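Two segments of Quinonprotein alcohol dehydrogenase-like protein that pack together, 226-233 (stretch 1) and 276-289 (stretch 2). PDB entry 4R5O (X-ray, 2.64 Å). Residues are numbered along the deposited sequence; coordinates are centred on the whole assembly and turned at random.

Stretch 1, residues 226-233: FYNSIIYN
Stretch 2 276-289: QKINFVLAKDGNVY

Stretch 1 is an extended strand from Asn228 to Tyr232, and it packs against stretch 2, which doubles back on itself as a hairpin. In stretch 2 the backbone pairs Val281 with Tyr289 in both directions (Val281 N to Tyr289 O 2.9 Å; Tyr289 N to Val281 O 2.8 Å), and Ala283 N donates to Asn287 O at 2.8 Å. A type I turn from Ala283 to Gly286 closes the loop, with Gly286 N 3.0 Å from Ala283 O; Gly286 has phi/psi of 85/7, a positive phi that favours glycine. Asp285 (chi1 p) braces the turn, its OD1 accepting from Asn287 N at 2.9 Å and its OD2 from Tyr289 OH at 2.6 Å.

In the backbone register, Tyr227 CA is 6.6 Å from Lys277 CA, Asn228 CA is 5.1 Å from Asn279 CA, Ile230 CA is 6.2 Å from Phe280 CA, and Tyr232 CA is 7.5 Å from Val288 CA. The two stretches thus start out running in the same direction, and the far end of stretch 1 then meets the returning arm of the hairpin. Alternation along the strand sends the CA-to-CB bonds of Asn228, Ile230 and Tyr232 toward stretch 2 and those of Ser229 and Ile231 away. The contact buries 577 Å², both sides summed.

Apolar packing centres on Ile230 (chi1 t, chi2 t; phi/psi -160/153), which contacts both arms, Phe280 and Leu282 on the first and Val288 on the second: its CG2 is 3.5 Å from Phe280 CB, while its extended CD1 reaches Val288 CG2 at 4.0 Å and Leu282 CB at 4.3 Å.

Aromatic contact is clearest at Tyr232 (chi1 t, chi2 52°). Val288, with chi1 t, places CG2 over one face of the ring, 3.6 Å from the centroid of Tyr232 and 15° off the normal, a CH-pi arrangement. At the ring's edge, Tyr232 OH lies 3.8 Å from Gly286 O. Phe280 (chi1 m, chi2 84°) presents its ring edge to the Asn228 carbonyl, with CE1 3.8 Å from Asn228 O. At the other end, Tyr227 (chi1 m) meets the aliphatic part of Lys277, whose side chain is m at chi1 and t thereafter; Tyr227 CD1 is 3.5 Å from Lys277 CE in an oblique approach.

Among polar atoms, Asn228 (chi1 m, chi2 -80°) brings its ND2 within 3.2 Å of Ile278 O; its OD1 makes a van der Waals contact with Asn279 CB at 3.6 Å. The backbones are linked by water 1, which donates to Ser229 O at 2.9 Å and accepts from Phe280 N at 3.1 Å, bridging the two stretches.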

# COMPACT_ATOMS: atom_id res chain seq x y z
N PHE A 226 -12.42 -5.85 13.17
CA PHE A 226 -11.09 -5.94 13.77
C PHE A 226 -10.31 -4.78 13.20
O PHE A 226 -9.75 -4.90 12.10
CB PHE A 226 -10.37 -7.31 13.56
CG PHE A 226 -11.03 -8.63 13.90
CD1 PHE A 226 -12.21 -8.67 14.64
CD2 PHE A 226 -10.45 -9.83 13.51
CE1 PHE A 226 -12.84 -9.89 14.93
CE2 PHE A 226 -11.04 -11.06 13.84
CZ PHE A 226 -12.25 -11.08 14.52
N TYR A 227 -10.32 -3.62 13.88
CA TYR A 227 -9.61 -2.42 13.42
C TYR A 227 -8.15 -2.74 13.31
O TYR A 227 -7.50 -2.28 12.39
CB TYR A 227 -9.85 -1.21 14.35
CG TYR A 227 -11.32 -0.82 14.37
CD1 TYR A 227 -11.91 -0.22 13.26
CD2 TYR A 227 -12.12 -1.11 15.47
CE1 TYR A 227 -13.27 0.10 13.26
CE2 TYR A 227 -13.47 -0.78 15.48
CZ TYR A 227 -14.04 -0.17 14.37
OH TYR A 227 -15.37 0.15 14.36
N ASN A 228 -7.66 -3.62 14.20
CA ASN A 228 -6.31 -4.16 14.24
C ASN A 228 -6.36 -5.56 14.72
O ASN A 228 -7.18 -5.88 15.59
CB ASN A 228 -5.38 -3.32 15.12
CG ASN A 228 -5.27 -1.90 14.70
OD1 ASN A 228 -4.55 -1.55 13.77
ND2 ASN A 228 -6.10 -1.08 15.31
N SER A 229 -5.49 -6.40 14.17
CA SER A 229 -5.39 -7.82 14.51
C SER A 229 -3.98 -8.32 14.23
O SER A 229 -3.17 -7.59 13.65
CB SER A 229 -6.43 -8.64 13.74
OG SER A 229 -6.33 -8.44 12.35
N ILE A 230 -3.66 -9.55 14.69
CA ILE A 230 -2.37 -10.21 14.52
C ILE A 230 -2.57 -11.69 14.73
O ILE A 230 -3.50 -12.10 15.43
CB ILE A 230 -1.28 -9.63 15.48
CG1 ILE A 230 0.16 -9.92 14.97
CG2 ILE A 230 -1.51 -10.04 16.95
CD1 ILE A 230 1.30 -9.24 15.66
N ILE A 231 -1.70 -12.52 14.10
CA ILE A 231 -1.69 -13.95 14.32
C ILE A 231 -0.63 -14.21 15.38
O ILE A 231 0.50 -13.72 15.24
CB ILE A 231 -1.50 -14.81 13.04
CG1 ILE A 231 -2.44 -14.41 11.89
CG2 ILE A 231 -1.57 -16.31 13.35
CD1 ILE A 231 -3.90 -14.41 12.15
N TYR A 232 -0.99 -14.94 16.43
CA TYR A 232 -0.07 -15.24 17.51
C TYR A 232 -0.45 -16.54 18.15
O TYR A 232 -1.58 -16.67 18.65
CB TYR A 232 -0.07 -14.10 18.54
CG TYR A 232 0.94 -14.20 19.65
CD1 TYR A 232 2.29 -14.40 19.38
CD2 TYR A 232 0.58 -13.91 20.97
CE1 TYR A 232 3.24 -14.43 20.39
CE2 TYR A 232 1.53 -13.89 21.99
CZ TYR A 232 2.87 -14.14 21.69
OH TYR A 232 3.85 -14.07 22.66
N ASN A 233 0.49 -17.52 18.13
CA ASN A 233 0.34 -18.85 18.72
C ASN A 233 -1.02 -19.48 18.39
O ASN A 233 -1.77 -19.86 19.31
CB ASN A 233 0.51 -18.81 20.24
CG ASN A 233 1.92 -19.05 20.67
OD1 ASN A 233 2.80 -18.17 20.55
ND2 ASN A 233 2.17 -20.27 21.13
N GLN A 276 -9.94 2.72 22.42
CA GLN A 276 -9.50 3.33 21.16
C GLN A 276 -8.85 2.30 20.22
O GLN A 276 -8.55 1.18 20.63
CB GLN A 276 -8.47 4.47 21.42
CG GLN A 276 -7.12 3.95 21.97
CD GLN A 276 -6.03 4.97 21.93
OE1 GLN A 276 -6.12 6.03 22.56
NE2 GLN A 276 -4.96 4.64 21.24
N LYS A 277 -8.54 2.73 18.98
CA LYS A 277 -7.82 1.92 18.03
C LYS A 277 -6.38 1.86 18.39
O LYS A 277 -5.73 2.91 18.53
CB LYS A 277 -7.96 2.44 16.60
CG LYS A 277 -9.34 2.48 16.04
CD LYS A 277 -9.26 2.86 14.61
CE LYS A 277 -10.63 2.97 14.02
NZ LYS A 277 -10.56 3.18 12.56
N ILE A 278 -5.86 0.64 18.55
CA ILE A 278 -4.44 0.39 18.80
C ILE A 278 -4.12 -0.98 18.19
O ILE A 278 -4.95 -1.89 18.18
CB ILE A 278 -4.00 0.51 20.29
CG1 ILE A 278 -2.45 0.47 20.47
CG2 ILE A 278 -4.69 -0.47 21.17
CD1 ILE A 278 -1.59 1.53 19.69
N ASN A 279 -2.92 -1.08 17.61
CA ASN A 279 -2.47 -2.28 16.95
C ASN A 279 -1.71 -3.21 17.90
O ASN A 279 -1.54 -2.91 19.08
CB ASN A 279 -1.58 -1.90 15.74
CG ASN A 279 -0.32 -1.18 16.05
OD1 ASN A 279 -0.22 -0.39 17.00
ND2 ASN A 279 0.68 -1.42 15.22
N PHE A 280 -1.31 -4.37 17.37
CA PHE A 280 -0.50 -5.41 18.00
C PHE A 280 0.80 -5.51 17.26
O PHE A 280 0.79 -5.59 16.02
CB PHE A 280 -1.22 -6.76 18.00
CG PHE A 280 -2.57 -6.76 18.66
CD1 PHE A 280 -3.70 -6.37 17.97
CD2 PHE A 280 -2.72 -7.18 19.98
CE1 PHE A 280 -4.95 -6.33 18.59
CE2 PHE A 280 -3.97 -7.16 20.59
CZ PHE A 280 -5.08 -6.74 19.89
N VAL A 281 1.93 -5.48 17.97
CA VAL A 281 3.22 -5.59 17.30
C VAL A 281 3.98 -6.79 17.87
O VAL A 281 3.96 -7.03 19.07
CB VAL A 281 4.07 -4.27 17.38
CG1 VAL A 281 3.38 -3.12 16.64
CG2 VAL A 281 4.40 -3.86 18.81
N LEU A 282 4.64 -7.53 16.98
CA LEU A 282 5.52 -8.63 17.39
C LEU A 282 6.90 -8.04 17.63
O LEU A 282 7.49 -7.50 16.70
CB LEU A 282 5.54 -9.77 16.35
CG LEU A 282 6.48 -10.95 16.67
CD1 LEU A 282 5.96 -11.79 17.87
CD2 LEU A 282 6.69 -11.81 15.46
N ALA A 283 7.37 -8.05 18.89
CA ALA A 283 8.67 -7.47 19.26
C ALA A 283 9.80 -8.49 19.13
O ALA A 283 9.53 -9.67 18.88
CB ALA A 283 8.63 -6.91 20.66
N LYS A 284 11.07 -8.02 19.29
CA LYS A 284 12.29 -8.84 19.10
C LYS A 284 12.38 -9.94 20.17
O LYS A 284 13.00 -10.96 19.90
CB LYS A 284 13.57 -8.00 19.10
CG LYS A 284 14.76 -8.76 18.50
CD LYS A 284 16.06 -8.06 18.74
CE LYS A 284 17.20 -8.92 18.25
NZ LYS A 284 18.51 -8.31 18.55
N ASP A 285 11.72 -9.78 21.33
CA ASP A 285 11.69 -10.81 22.37
C ASP A 285 10.77 -12.00 21.98
O ASP A 285 10.68 -12.98 22.73
CB ASP A 285 11.23 -10.20 23.70
CG ASP A 285 9.81 -9.68 23.75
OD1 ASP A 285 9.16 -9.60 22.69
OD2 ASP A 285 9.35 -9.34 24.85
N GLY A 286 10.08 -11.89 20.83
CA GLY A 286 9.18 -12.89 20.28
C GLY A 286 7.77 -12.80 20.82
O GLY A 286 6.94 -13.67 20.54
N ASN A 287 7.50 -11.75 21.61
CA ASN A 287 6.20 -11.52 22.24
C ASN A 287 5.41 -10.45 21.49
O ASN A 287 5.98 -9.69 20.70
CB ASN A 287 6.36 -11.13 23.72
CG ASN A 287 6.81 -12.28 24.59
OD1 ASN A 287 7.68 -12.12 25.45
ND2 ASN A 287 6.33 -13.47 24.33
N VAL A 288 4.08 -10.44 21.70
CA VAL A 288 3.17 -9.48 21.07
C VAL A 288 2.84 -8.44 22.09
O VAL A 288 2.57 -8.77 23.24
CB VAL A 288 1.92 -10.16 20.46
CG1 VAL A 288 0.80 -9.16 20.18
CG2 VAL A 288 2.32 -10.91 19.20
N TYR A 289 2.88 -7.18 21.66
CA TYR A 289 2.59 -6.03 22.49
C TYR A 289 1.46 -5.22 21.95
O TYR A 289 1.35 -5.01 20.75
CB TYR A 289 3.83 -5.12 22.59
CG TYR A 289 4.96 -5.69 23.41
CD1 TYR A 289 5.80 -6.67 22.90
CD2 TYR A 289 5.27 -5.15 24.66
CE1 TYR A 289 6.86 -7.18 23.65
CE2 TYR A 289 6.34 -5.64 25.41
CZ TYR A 289 7.13 -6.66 24.90
OH TYR A 289 8.20 -7.10 25.62
O HOH W 1 -2.11 -5.02 14.48